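Local coordinates for lipolytic enzyme (Clostridium thermocellum, PDB 2VPT), which is the catalytic domain of a cellulosomal family 3 carbohydrate esterase of the SGNH hydrolase clan, an acetylxylan esterase that removes acetyl groups from xylan, at residues Val86-Gly92 with Thr122-Tyr128; Leu107-Asp112 with Ile145-Lys149; Phe158-Ile164 with Ile190-Tyr194. The contacts are given in a common frame with arbitrary orientation. Residues are numbered along the deposited sequence.

In the fold
Contact 1 lies at the heart of the domain, where two parallel strands of the central sheet pair and all touching residues are buried. Contacts 2 and 3 place helices over the two faces of that sheet. In contact 2, helices 104-117 and 142-151 pack side by side, the centre of the contact about 15 Å from the centre of the chain; in contact 3, helix 181-203 covers the end of strand 156-159 and the turn beyond it. Chemistry follows depth: backbone hydrogen bonds and apolar side chains fill contact 1, whereas contacts 2 and 3 are apolar next to the sheet and finish in salt bridges toward solvent. Leu123 and Val125 touch contact 2, and Asp127 hydrogen-bonds Ser162 of contact 3.

Contact 1: residues Val86-Gly92 with Thr122-Tyr128; sequences VVFLWIG and TLFVADY
Strands 86-90 and 122-126 run parallel, their axes 4.8 Å apart and inclined by 13°, in a register that sets Val86 beside Thr122 (CA-CA 4.7 Å). Four backbone hydrogen bonds form the ladder: Val87 N to Thr122 O (2.9 Å), Phe124 N to Val87 O (2.9 Å), Leu89 N to Phe124 O (2.8 Å) and Ala126 N to Leu89 O (3.0 Å). The backbones of Val86, Phe88 and Trp90 bond to strand 5-12 instead, so strand 86-90 is satisfied from both edges. Past Ala126 a water takes the next rung, accepting from Ile91 N (2.9 Å) and donating to Ala126 O (2.8 Å). Beta-branched and large apolar residues suit the two buried faces: Val87 CG1 meets Leu123 CD1 at 3.6 Å on one, Val86 CG1 meets Phe124 CD2 at 3.7 Å on the other, beneath helix 181-203. Trp90 (chi1 t) receives Ala126 CB over its five-membered ring (CH-pi) and turns its edge to the face of Tyr128 (chi1 m), centroids 4.1 Å apart. Trp90 NE1, 3.3 Å from Tyr128 CD1, makes no hydrogen bond across the contact; Asp127 O, 3.2 Å away, is badly angled. Tyr128 OH is hydrogen-bonded to the Asp13 carboxylate and Gly93 N, Asp127 OD2 to Ser162 OG, Ile91 O to Tyr138 and Tyr128 O to Asn139. Gly92 (phi/psi 118/-12), where a CB would jam against Ile91 O, stands at the N-cap of the next helix, as in the Gly-x-Asn-Asp block of SGNH hydrolases. With rungs, water, Asp127 and Tyr128 OH paired, a hydrophobic sheet can be buried and Tyr128 held close to the probable Ser-His-Asp triad.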
loop_
_atom_site.group_PDB
_atom_site.type_symbol
_atom_site.label_atom_id
_atom_site.label_comp_id
_atom_site.label_asym_id
_atom_site.label_seq_id
_atom_site.Cartn_x
_atom_site.Cartn_y
_atom_site.Cartn_z
ATOM N N VAL A 86 -0.949 -19.834 10.260
ATOM C CA VAL A 86 -2.316 -19.586 9.847
ATOM C C VAL A 86 -2.265 -18.679 8.620
ATOM O O VAL A 86 -1.426 -17.767 8.543
ATOM C CB VAL A 86 -3.103 -18.856 10.966
ATOM C CG1 VAL A 86 -4.526 -18.534 10.550
ATOM C CG2 VAL A 86 -3.125 -19.685 12.259
ATOM N N VAL A 87 -3.155 -18.937 7.666
ATOM C CA VAL A 87 -3.350 -18.084 6.508
ATOM C C VAL A 87 -4.777 -17.563 6.533
ATOM O O VAL A 87 -5.715 -18.337 6.727
ATOM C CB VAL A 87 -3.080 -18.853 5.188
ATOM C CG1 VAL A 87 -3.495 -18.029 3.967
ATOM C CG2 VAL A 87 -1.629 -19.250 5.127
ATOM N N PHE A 88 -4.932 -16.254 6.333
ATOM C CA PHE A 88 -6.216 -15.608 6.171
ATOM C C PHE A 88 -6.347 -15.293 4.688
ATOM O O PHE A 88 -5.747 -14.327 4.205
ATOM C CB PHE A 88 -6.298 -14.287 6.949
ATOM C CG PHE A 88 -6.395 -14.402 8.451
ATOM C CD1 PHE A 88 -6.700 -15.579 9.109
ATOM C CD2 PHE A 88 -6.214 -13.252 9.208
ATOM C CE1 PHE A 88 -6.814 -15.597 10.506
ATOM C CE2 PHE A 88 -6.324 -13.275 10.599
ATOM C CZ PHE A 88 -6.633 -14.445 11.230
ATOM N N LEU A 89 -7.119 -16.093 3.960
ATOM C CA LEU A 89 -7.229 -15.947 2.506
ATOM C C LEU A 89 -8.534 -15.241 2.140
ATOM O O LEU A 89 -9.617 -15.658 2.537
ATOM C CB LEU A 89 -7.155 -17.335 1.852
ATOM C CG LEU A 89 -7.227 -17.358 0.327
ATOM C CD1 LEU A 89 -6.020 -16.660 -0.282
ATOM C CD2 LEU A 89 -7.336 -18.775 -0.189
ATOM N N TRP A 90 -8.428 -14.180 1.362
ATOM C CA TRP A 90 -9.579 -13.396 0.949
ATOM C C TRP A 90 -9.330 -12.979 -0.489
ATOM O O TRP A 90 -8.617 -12.002 -0.758
ATOM C CB TRP A 90 -9.768 -12.195 1.893
ATOM C CG TRP A 90 -11.008 -11.405 1.645
ATOM C CD1 TRP A 90 -12.050 -11.738 0.828
ATOM C CD2 TRP A 90 -11.347 -10.141 2.221
ATOM N NE1 TRP A 90 -12.998 -10.754 0.845
ATOM C CE2 TRP A 90 -12.603 -9.769 1.714
ATOM C CE3 TRP A 90 -10.715 -9.288 3.126
ATOM C CZ2 TRP A 90 -13.224 -8.586 2.074
ATOM C CZ3 TRP A 90 -11.349 -8.118 3.485
ATOM C CH2 TRP A 90 -12.581 -7.779 2.964
ATOM N N ILE A 91 -9.912 -13.733 -1.428
ATOM C CA ILE A 91 -9.518 -13.603 -2.830
ATOM C C ILE A 91 -10.626 -14.052 -3.773
ATOM O O ILE A 91 -11.502 -14.839 -3.400
ATOM C CB ILE A 91 -8.228 -14.423 -3.059
ATOM C CG1 ILE A 91 -7.444 -13.979 -4.300
ATOM C CG2 ILE A 91 -8.513 -15.910 -3.068
ATOM C CD1 ILE A 91 -6.833 -12.590 -4.206
ATOM N N GLY A 92 -10.599 -13.507 -4.989
ATOM C CA GLY A 92 -11.473 -13.949 -6.086
ATOM C C GLY A 92 -12.410 -12.897 -6.610
ATOM O O GLY A 92 -13.008 -13.072 -7.671
ATOM N N THR A 122 -3.209 -23.893 9.198
ATOM C CA THR A 122 -4.624 -23.657 9.394
ATOM C C THR A 122 -5.033 -22.542 8.442
ATOM O O THR A 122 -4.386 -21.491 8.391
ATOM C CB THR A 122 -4.928 -23.292 10.848
ATOM O OG1 THR A 122 -4.638 -24.432 11.671
ATOM C CG2 THR A 122 -6.381 -22.875 11.052
ATOM N N LEU A 123 -6.103 -22.776 7.694
ATOM C CA LEU A 123 -6.536 -21.863 6.634
ATOM C C LEU A 123 -7.947 -21.354 6.878
ATOM O O LEU A 123 -8.865 -22.122 7.148
ATOM C CB LEU A 123 -6.466 -22.577 5.274
ATOM C CG LEU A 123 -6.899 -21.788 4.033
ATOM C CD1 LEU A 123 -6.009 -20.573 3.747
ATOM C CD2 LEU A 123 -6.926 -22.696 2.791
ATOM N N PHE A 124 -8.103 -20.041 6.803
ATOM C CA PHE A 124 -9.395 -19.373 6.819
ATOM C C PHE A 124 -9.638 -18.771 5.454
ATOM O O PHE A 124 -8.748 -18.148 4.883
ATOM C CB PHE A 124 -9.415 -18.278 7.888
ATOM C CG PHE A 124 -9.366 -18.810 9.287
ATOM C CD1 PHE A 124 -10.523 -19.182 9.918
ATOM C CD2 PHE A 124 -8.166 -18.987 9.952
ATOM C CE1 PHE A 124 -10.508 -19.686 11.199
ATOM C CE2 PHE A 124 -8.144 -19.504 11.244
ATOM C CZ PHE A 124 -9.323 -19.846 11.860
ATOM N N VAL A 125 -10.846 -18.977 4.937
ATOM C CA VAL A 125 -11.254 -18.482 3.625
ATOM C C VAL A 125 -12.476 -17.600 3.802
ATOM O O VAL A 125 -13.494 -18.061 4.329
ATOM C CB VAL A 125 -11.566 -19.638 2.665
ATOM C CG1 VAL A 125 -12.039 -19.085 1.312
ATOM C CG2 VAL A 125 -10.318 -20.526 2.490
ATOM N N ALA A 126 -12.381 -16.351 3.348
ATOM C CA ALA A 126 -13.452 -15.367 3.472
ATOM C C ALA A 126 -14.241 -15.144 2.183
ATOM O O ALA A 126 -13.691 -15.229 1.083
ATOM C CB ALA A 126 -12.881 -14.035 3.929
ATOM N N ASP A 127 -15.529 -14.840 2.333
ATOM C CA ASP A 127 -16.280 -14.185 1.266
ATOM C C ASP A 127 -16.218 -12.653 1.415
ATOM O O ASP A 127 -15.455 -12.151 2.254
ATOM C CB ASP A 127 -17.701 -14.762 1.124
ATOM C CG ASP A 127 -18.642 -14.381 2.236
ATOM O OD1 ASP A 127 -18.225 -13.734 3.214
ATOM O OD2 ASP A 127 -19.842 -14.740 2.108
ATOM N N TYR A 128 -16.957 -11.913 0.594
ATOM C CA TYR A 128 -16.887 -10.458 0.546
ATOM C C TYR A 128 -18.108 -9.788 1.154
ATOM O O TYR A 128 -19.216 -10.320 1.148
ATOM C CB TYR A 128 -16.733 -9.983 -0.913
ATOM C CG TYR A 128 -15.380 -10.265 -1.510
ATOM C CD1 TYR A 128 -14.461 -9.255 -1.668
ATOM C CD2 TYR A 128 -15.020 -11.549 -1.933
ATOM C CE1 TYR A 128 -13.213 -9.501 -2.230
ATOM C CE2 TYR A 128 -13.779 -11.797 -2.478
ATOM C CZ TYR A 128 -12.869 -10.769 -2.610
ATOM O OH TYR A 128 -11.629 -11.024 -3.177
HETATM O O HOH W 1 -11.563 -15.952 -0.558
#

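Contact 2: residues Leu107-Asp112 with Ile145-Lys149; sequences LSNLID and IVQQK
Lys149, Ile145 and Ile111 supply most of the surface buried where helix 107-112 runs beside helix 145-149. Both segments are helical (Ile111 N to Leu107 O 3.0 Å in the first), their axes 10.5 Å apart at closest approach and crossing at -37°, and they point broadly the same way. Ser108 faces Ile145 with CA atoms 6.3 Å apart, and one turn later Asp112 faces Lys149 at 8.5 Å, so the helices splay and a long side chain is needed to close the wider end. Lys149 does this. From chi1 m and an unusual chi2 of -92° its chain straightens, chi3 and chi4 both t, and carries NZ to the neighbouring helix, where it forms a salt bridge with Asp112 OD1 (2.6 Å), donates to Ser108 OG (2.8 Å) and makes a weak bond to Ser108 O (3.3 Å). Ser108 (chi1 t) and Asp112 (chi1 m) stand four residues apart, one helical turn, so a single ammonium can reach both. At the narrower end Ile145 (m, t) points across the gap: its CG2 lies 4.0 Å from Ser108 CA and 4.0 Å from Ile111 CD1, its CD1 4.2 Å from Leu107 CD2. Small Ser108 leaves room for this branched side chain. Ile111 (m, t) closes the floor, its CG2 4.0 Å from Lys149 CD, and rests on Leu123 and Val125 of the sheet, as Val146 rests on Val125 and Val156. Two helices lying alongside each other on one face of a parallel sheet, each leading into the next strand, are the hallmark of successive beta-alpha-beta crossovers in the three-layer alpha/beta/alpha fold of SGNH hydrolases.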
loop_
_atom_site.group_PDB
_atom_site.type_symbol
_atom_site.label_atom_id
_atom_site.label_comp_id
_atom_site.label_asym_id
_atom_site.label_seq_id
_atom_site.Cartn_x
_atom_site.Cartn_y
_atom_site.Cartn_z
ATOM N N LEU A 107 -10.404 -21.180 -6.850
ATOM C CA LEU A 107 -10.365 -21.095 -5.380
ATOM C C LEU A 107 -10.134 -22.480 -4.766
ATOM O O LEU A 107 -9.300 -22.650 -3.883
ATOM C CB LEU A 107 -11.639 -20.460 -4.841
ATOM C CG LEU A 107 -11.671 -20.292 -3.318
ATOM C CD1 LEU A 107 -10.552 -19.338 -2.853
ATOM C CD2 LEU A 107 -13.052 -19.820 -2.881
ATOM N N SER A 108 -10.876 -23.473 -5.257
ATOM C CA SER A 108 -10.753 -24.837 -4.764
ATOM C C SER A 108 -9.330 -25.333 -4.938
ATOM O O SER A 108 -8.741 -25.913 -4.032
ATOM C CB SER A 108 -11.719 -25.754 -5.533
ATOM O OG SER A 108 -11.676 -27.081 -5.015
ATOM N N ASN A 109 -8.772 -25.103 -6.125
ATOM C CA ASN A 109 -7.413 -25.531 -6.415
ATOM C C ASN A 109 -6.367 -24.792 -5.578
ATOM O O ASN A 109 -5.365 -25.372 -5.183
ATOM C CB ASN A 109 -7.093 -25.380 -7.913
ATOM C CG ASN A 109 -7.874 -26.339 -8.774
ATOM O OD1 ASN A 109 -8.429 -27.331 -8.282
ATOM N ND2 ASN A 109 -7.947 -26.035 -10.062
ATOM N N LEU A 110 -6.596 -23.500 -5.344
ATOM C CA LEU A 110 -5.687 -22.721 -4.507
ATOM C C LEU A 110 -5.669 -23.225 -3.063
ATOM O O LEU A 110 -4.609 -23.311 -2.467
ATOM C CB LEU A 110 -6.061 -21.236 -4.582
ATOM C CG LEU A 110 -5.268 -20.296 -3.659
ATOM C CD1 LEU A 110 -3.768 -20.405 -3.915
ATOM C CD2 LEU A 110 -5.741 -18.873 -3.886
ATOM N N ILE A 111 -6.828 -23.574 -2.519
ATOM C CA ILE A 111 -6.901 -24.164 -1.179
ATOM C C ILE A 111 -6.077 -25.450 -1.136
ATOM O O ILE A 111 -5.257 -25.647 -0.251
ATOM C CB ILE A 111 -8.367 -24.429 -0.753
ATOM C CG1 ILE A 111 -9.107 -23.091 -0.540
ATOM C CG2 ILE A 111 -8.433 -25.312 0.511
ATOM C CD1 ILE A 111 -10.614 -23.223 -0.523
ATOM N N ASP A 112 -6.283 -26.316 -2.125
ATOM C CA ASP A 112 -5.528 -27.570 -2.191
ATOM C C ASP A 112 -4.031 -27.312 -2.270
ATOM O O ASP A 112 -3.239 -27.976 -1.610
ATOM C CB ASP A 112 -5.936 -28.408 -3.408
ATOM C CG ASP A 112 -7.354 -28.966 -3.311
ATOM O OD1 ASP A 112 -7.987 -28.860 -2.242
ATOM O OD2 ASP A 112 -7.829 -29.516 -4.332
ATOM N N ILE A 145 -17.526 -24.835 -1.204
ATOM C CA ILE A 145 -16.166 -25.233 -1.508
ATOM C C ILE A 145 -15.417 -25.512 -0.202
ATOM O O ILE A 145 -14.730 -26.521 -0.059
ATOM C CB ILE A 145 -15.413 -24.141 -2.312
ATOM C CG1 ILE A 145 -15.987 -24.033 -3.732
ATOM C CG2 ILE A 145 -13.937 -24.432 -2.369
ATOM C CD1 ILE A 145 -15.722 -22.688 -4.373
ATOM N N VAL A 146 -15.550 -24.602 0.760
ATOM C CA VAL A 146 -14.854 -24.783 2.028
ATOM C C VAL A 146 -15.368 -26.028 2.754
ATOM O O VAL A 146 -14.581 -26.814 3.254
ATOM C CB VAL A 146 -14.972 -23.538 2.916
ATOM C CG1 VAL A 146 -14.428 -23.833 4.311
ATOM C CG2 VAL A 146 -14.222 -22.353 2.274
ATOM N N GLN A 147 -16.688 -26.211 2.766
ATOM C CA GLN A 147 -17.281 -27.336 3.500
ATOM C C GLN A 147 -16.847 -28.702 2.959
ATOM O O GLN A 147 -16.600 -29.619 3.735
ATOM C CB GLN A 147 -18.795 -27.221 3.526
ATOM C CG GLN A 147 -19.470 -28.175 4.523
ATOM C CD GLN A 147 -19.076 -27.891 5.964
ATOM O OE1 GLN A 147 -19.263 -26.778 6.469
ATOM N NE2 GLN A 147 -18.517 -28.892 6.626
ATOM N N GLN A 148 -16.741 -28.811 1.635
ATOM C CA GLN A 148 -16.236 -30.017 0.949
ATOM C C GLN A 148 -14.841 -30.418 1.457
ATOM O O GLN A 148 -14.577 -31.581 1.741
ATOM C CB GLN A 148 -16.224 -29.735 -0.567
ATOM C CG GLN A 148 -16.032 -30.890 -1.557
ATOM C CD GLN A 148 -16.453 -30.489 -2.985
ATOM O OE1 GLN A 148 -17.176 -29.503 -3.181
ATOM N NE2 GLN A 148 -16.015 -31.258 -3.978
ATOM N N LYS A 149 -13.957 -29.431 1.621
ATOM C CA LYS A 149 -12.582 -29.687 2.041
ATOM C C LYS A 149 -12.544 -30.025 3.532
ATOM O O LYS A 149 -11.803 -30.906 3.964
ATOM C CB LYS A 149 -11.704 -28.454 1.804
ATOM C CG LYS A 149 -11.808 -27.803 0.431
ATOM C CD LYS A 149 -10.801 -28.333 -0.537
ATOM C CE LYS A 149 -10.937 -27.632 -1.881
ATOM N NZ LYS A 149 -10.461 -28.492 -2.977
#

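Contact 3: residues Phe158-Ile164 with Ile190-Tyr194; sequences FVKLSEI and IWYKY
Tyr194 lays one face of its ring over the backbone of segment 158-164, covering Val159 CA and Lys160 N. That amide lies under the ring and finds no hydrogen-bond partner. Lys160 centres an inverse gamma turn, in which Leu161 N bonds weakly to Val159 O (3.0 Å), before the 3-10 turn 161-163. CA atoms of Val159 and Tyr194 lie 5.8 Å apart, those of Leu161 and Ile190 6.1 Å, so the two segments run past each other in opposite directions. Ile190 (m, t) fills the hollow of the turn, its CG2 3.8 Å from Leu161 CD2 and its CD1 3.8 Å from Ile164 CB. Here the long C-terminal helix of the alpha/beta/alpha sandwich covers the end of strand 156-159, on the sheet face remote from helices 104-117 and 142-151. Trp191 (chi1 m) reaches under this layer: Val159 CG1 sits over its six-membered ring (4.3 Å to the centroid) and Leu161 CD2 over its five-membered ring (4.1 Å), both CH-pi contacts, while Phe88 and Tyr27 stack with it. Toward solvent, Glu163 (chi1 p) accepts from Tyr194 OH at OE1 (2.5 Å) and forms a salt bridge from OE2 to Lys193 NZ (2.8 Å). A water donates to both Phe158 O and Tyr194 O, 3.1 Å each.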
loop_
_atom_site.group_PDB
_atom_site.type_symbol
_atom_site.label_atom_id
_atom_site.label_comp_id
_atom_site.label_asym_id
_atom_site.label_seq_id
_atom_site.Cartn_x
_atom_site.Cartn_y
_atom_site.Cartn_z
ATOM N N PHE A 158 -14.530 -21.312 7.058
ATOM C CA PHE A 158 -15.172 -20.225 6.343
ATOM C C PHE A 158 -15.366 -19.026 7.256
ATOM O O PHE A 158 -15.807 -19.148 8.395
ATOM C CB PHE A 158 -16.532 -20.709 5.799
ATOM C CG PHE A 158 -17.331 -19.660 5.079
ATOM C CD1 PHE A 158 -16.802 -18.946 4.011
ATOM C CD2 PHE A 158 -18.635 -19.411 5.445
ATOM C CE1 PHE A 158 -17.566 -17.998 3.361
ATOM C CE2 PHE A 158 -19.397 -18.475 4.792
ATOM C CZ PHE A 158 -18.859 -17.761 3.748
ATOM N N VAL A 159 -15.043 -17.849 6.744
ATOM C CA VAL A 159 -15.254 -16.590 7.436
ATOM C C VAL A 159 -16.284 -15.800 6.645
ATOM O O VAL A 159 -16.019 -15.324 5.533
ATOM C CB VAL A 159 -13.942 -15.804 7.581
ATOM C CG1 VAL A 159 -14.202 -14.450 8.254
ATOM C CG2 VAL A 159 -12.905 -16.646 8.348
ATOM N N LYS A 160 -17.487 -15.698 7.201
ATOM C CA LYS A 160 -18.599 -15.086 6.490
ATOM C C LYS A 160 -18.607 -13.568 6.628
ATOM O O LYS A 160 -19.458 -12.987 7.294
ATOM C CB LYS A 160 -19.926 -15.675 6.995
ATOM C CG LYS A 160 -21.114 -15.341 6.108
ATOM C CD LYS A 160 -22.389 -16.033 6.562
ATOM C CE LYS A 160 -23.620 -15.379 6.011
ATOM N NZ LYS A 160 -24.816 -16.260 6.175
ATOM N N LEU A 161 -17.665 -12.907 5.964
ATOM C CA LEU A 161 -17.643 -11.452 5.948
ATOM C C LEU A 161 -18.923 -10.844 5.382
ATOM O O LEU A 161 -19.290 -9.704 5.705
ATOM C CB LEU A 161 -16.416 -10.928 5.185
ATOM C CG LEU A 161 -15.055 -11.363 5.740
ATOM C CD1 LEU A 161 -13.926 -10.752 4.942
ATOM C CD2 LEU A 161 -14.919 -11.006 7.221
ATOM N N SER A 162 -19.625 -11.607 4.538
ATOM C CA SER A 162 -20.891 -11.133 3.976
ATOM C C SER A 162 -22.017 -10.956 4.995
ATOM O O SER A 162 -23.039 -10.354 4.652
ATOM C CB SER A 162 -21.369 -12.063 2.864
ATOM O OG SER A 162 -21.592 -13.374 3.345
ATOM N N GLU A 163 -21.820 -11.437 6.224
ATOM C CA GLU A 163 -22.805 -11.226 7.298
ATOM C C GLU A 163 -22.721 -9.818 7.899
ATOM O O GLU A 163 -23.543 -9.451 8.759
ATOM C CB GLU A 163 -22.670 -12.302 8.380
ATOM C CG GLU A 163 -21.636 -12.008 9.466
ATOM C CD GLU A 163 -21.474 -13.137 10.452
ATOM O OE1 GLU A 163 -21.787 -14.299 10.117
ATOM O OE2 GLU A 163 -21.008 -12.861 11.576
ATOM N N ILE A 164 -21.744 -9.028 7.460
ATOM C CA ILE A 164 -21.650 -7.617 7.809
ATOM C C ILE A 164 -23.015 -6.933 7.734
ATOM O O ILE A 164 -23.776 -7.149 6.791
ATOM C CB ILE A 164 -20.597 -6.883 6.907
ATOM C CG1 ILE A 164 -20.372 -5.445 7.381
ATOM C CG2 ILE A 164 -21.024 -6.932 5.430
ATOM C CD1 ILE A 164 -19.138 -4.792 6.755
ATOM N N ILE A 190 -15.698 -9.491 12.349
ATOM C CA ILE A 190 -16.167 -10.771 11.828
ATOM C C ILE A 190 -15.001 -11.765 11.735
ATOM O O ILE A 190 -15.138 -12.920 12.112
ATOM C CB ILE A 190 -16.899 -10.606 10.490
ATOM C CG1 ILE A 190 -18.117 -9.681 10.642
ATOM C CG2 ILE A 190 -17.323 -11.972 9.937
ATOM C CD1 ILE A 190 -18.687 -9.176 9.338
ATOM N N TRP A 191 -13.827 -11.333 11.262
ATOM C CA TRP A 191 -12.670 -12.206 11.348
ATOM C C TRP A 191 -12.472 -12.700 12.785
ATOM O O TRP A 191 -12.199 -13.877 13.007
ATOM C CB TRP A 191 -11.379 -11.495 10.924
ATOM C CG TRP A 191 -11.173 -11.319 9.425
ATOM C CD1 TRP A 191 -11.374 -10.184 8.721
ATOM C CD2 TRP A 191 -10.710 -12.303 8.479
ATOM N NE1 TRP A 191 -11.066 -10.384 7.388
ATOM C CE2 TRP A 191 -10.650 -11.676 7.225
ATOM C CE3 TRP A 191 -10.333 -13.645 8.574
ATOM C CZ2 TRP A 191 -10.242 -12.354 6.064
ATOM C CZ3 TRP A 191 -9.932 -14.317 7.429
ATOM C CH2 TRP A 191 -9.880 -13.666 6.197
ATOM N N TYR A 192 -12.549 -11.783 13.756
ATOM C CA TYR A 192 -12.376 -12.167 15.149
ATOM C C TYR A 192 -13.381 -13.253 15.537
ATOM O O TYR A 192 -13.005 -14.284 16.069
ATOM C CB TYR A 192 -12.485 -10.940 16.056
ATOM C CG TYR A 192 -12.287 -11.255 17.527
ATOM C CD1 TYR A 192 -11.033 -11.166 18.111
ATOM C CD2 TYR A 192 -13.352 -11.659 18.318
ATOM C CE1 TYR A 192 -10.849 -11.450 19.450
ATOM C CE2 TYR A 192 -13.180 -11.933 19.656
ATOM C CZ TYR A 192 -11.928 -11.847 20.208
ATOM O OH TYR A 192 -11.757 -12.126 21.555
ATOM N N LYS A 193 -14.647 -12.993 15.260
ATOM C CA LYS A 193 -15.720 -13.956 15.566
ATOM C C LYS A 193 -15.397 -15.369 15.089
ATOM O O LYS A 193 -15.551 -16.351 15.820
ATOM C CB LYS A 193 -17.034 -13.459 14.971
ATOM C CG LYS A 193 -18.197 -14.452 15.039
ATOM C CD LYS A 193 -19.450 -13.850 14.451
ATOM C CE LYS A 193 -20.547 -14.900 14.345
ATOM N NZ LYS A 193 -21.776 -14.362 13.755
ATOM N N TYR A 194 -14.956 -15.474 13.840
ATOM C CA TYR A 194 -14.745 -16.777 13.210
ATOM C C TYR A 194 -13.379 -17.401 13.473
ATOM O O TYR A 194 -13.188 -18.585 13.241
ATOM C CB TYR A 194 -15.030 -16.683 11.692
ATOM C CG TYR A 194 -16.515 -16.607 11.365
ATOM C CD1 TYR A 194 -17.250 -17.764 11.146
ATOM C CD2 TYR A 194 -17.180 -15.399 11.253
ATOM C CE1 TYR A 194 -18.592 -17.711 10.866
ATOM C CE2 TYR A 194 -18.547 -15.337 10.970
ATOM C CZ TYR A 194 -19.246 -16.508 10.777
ATOM O OH TYR A 194 -20.600 -16.488 10.488
HETATM O O HOH W 2 -14.501 -20.193 10.984
#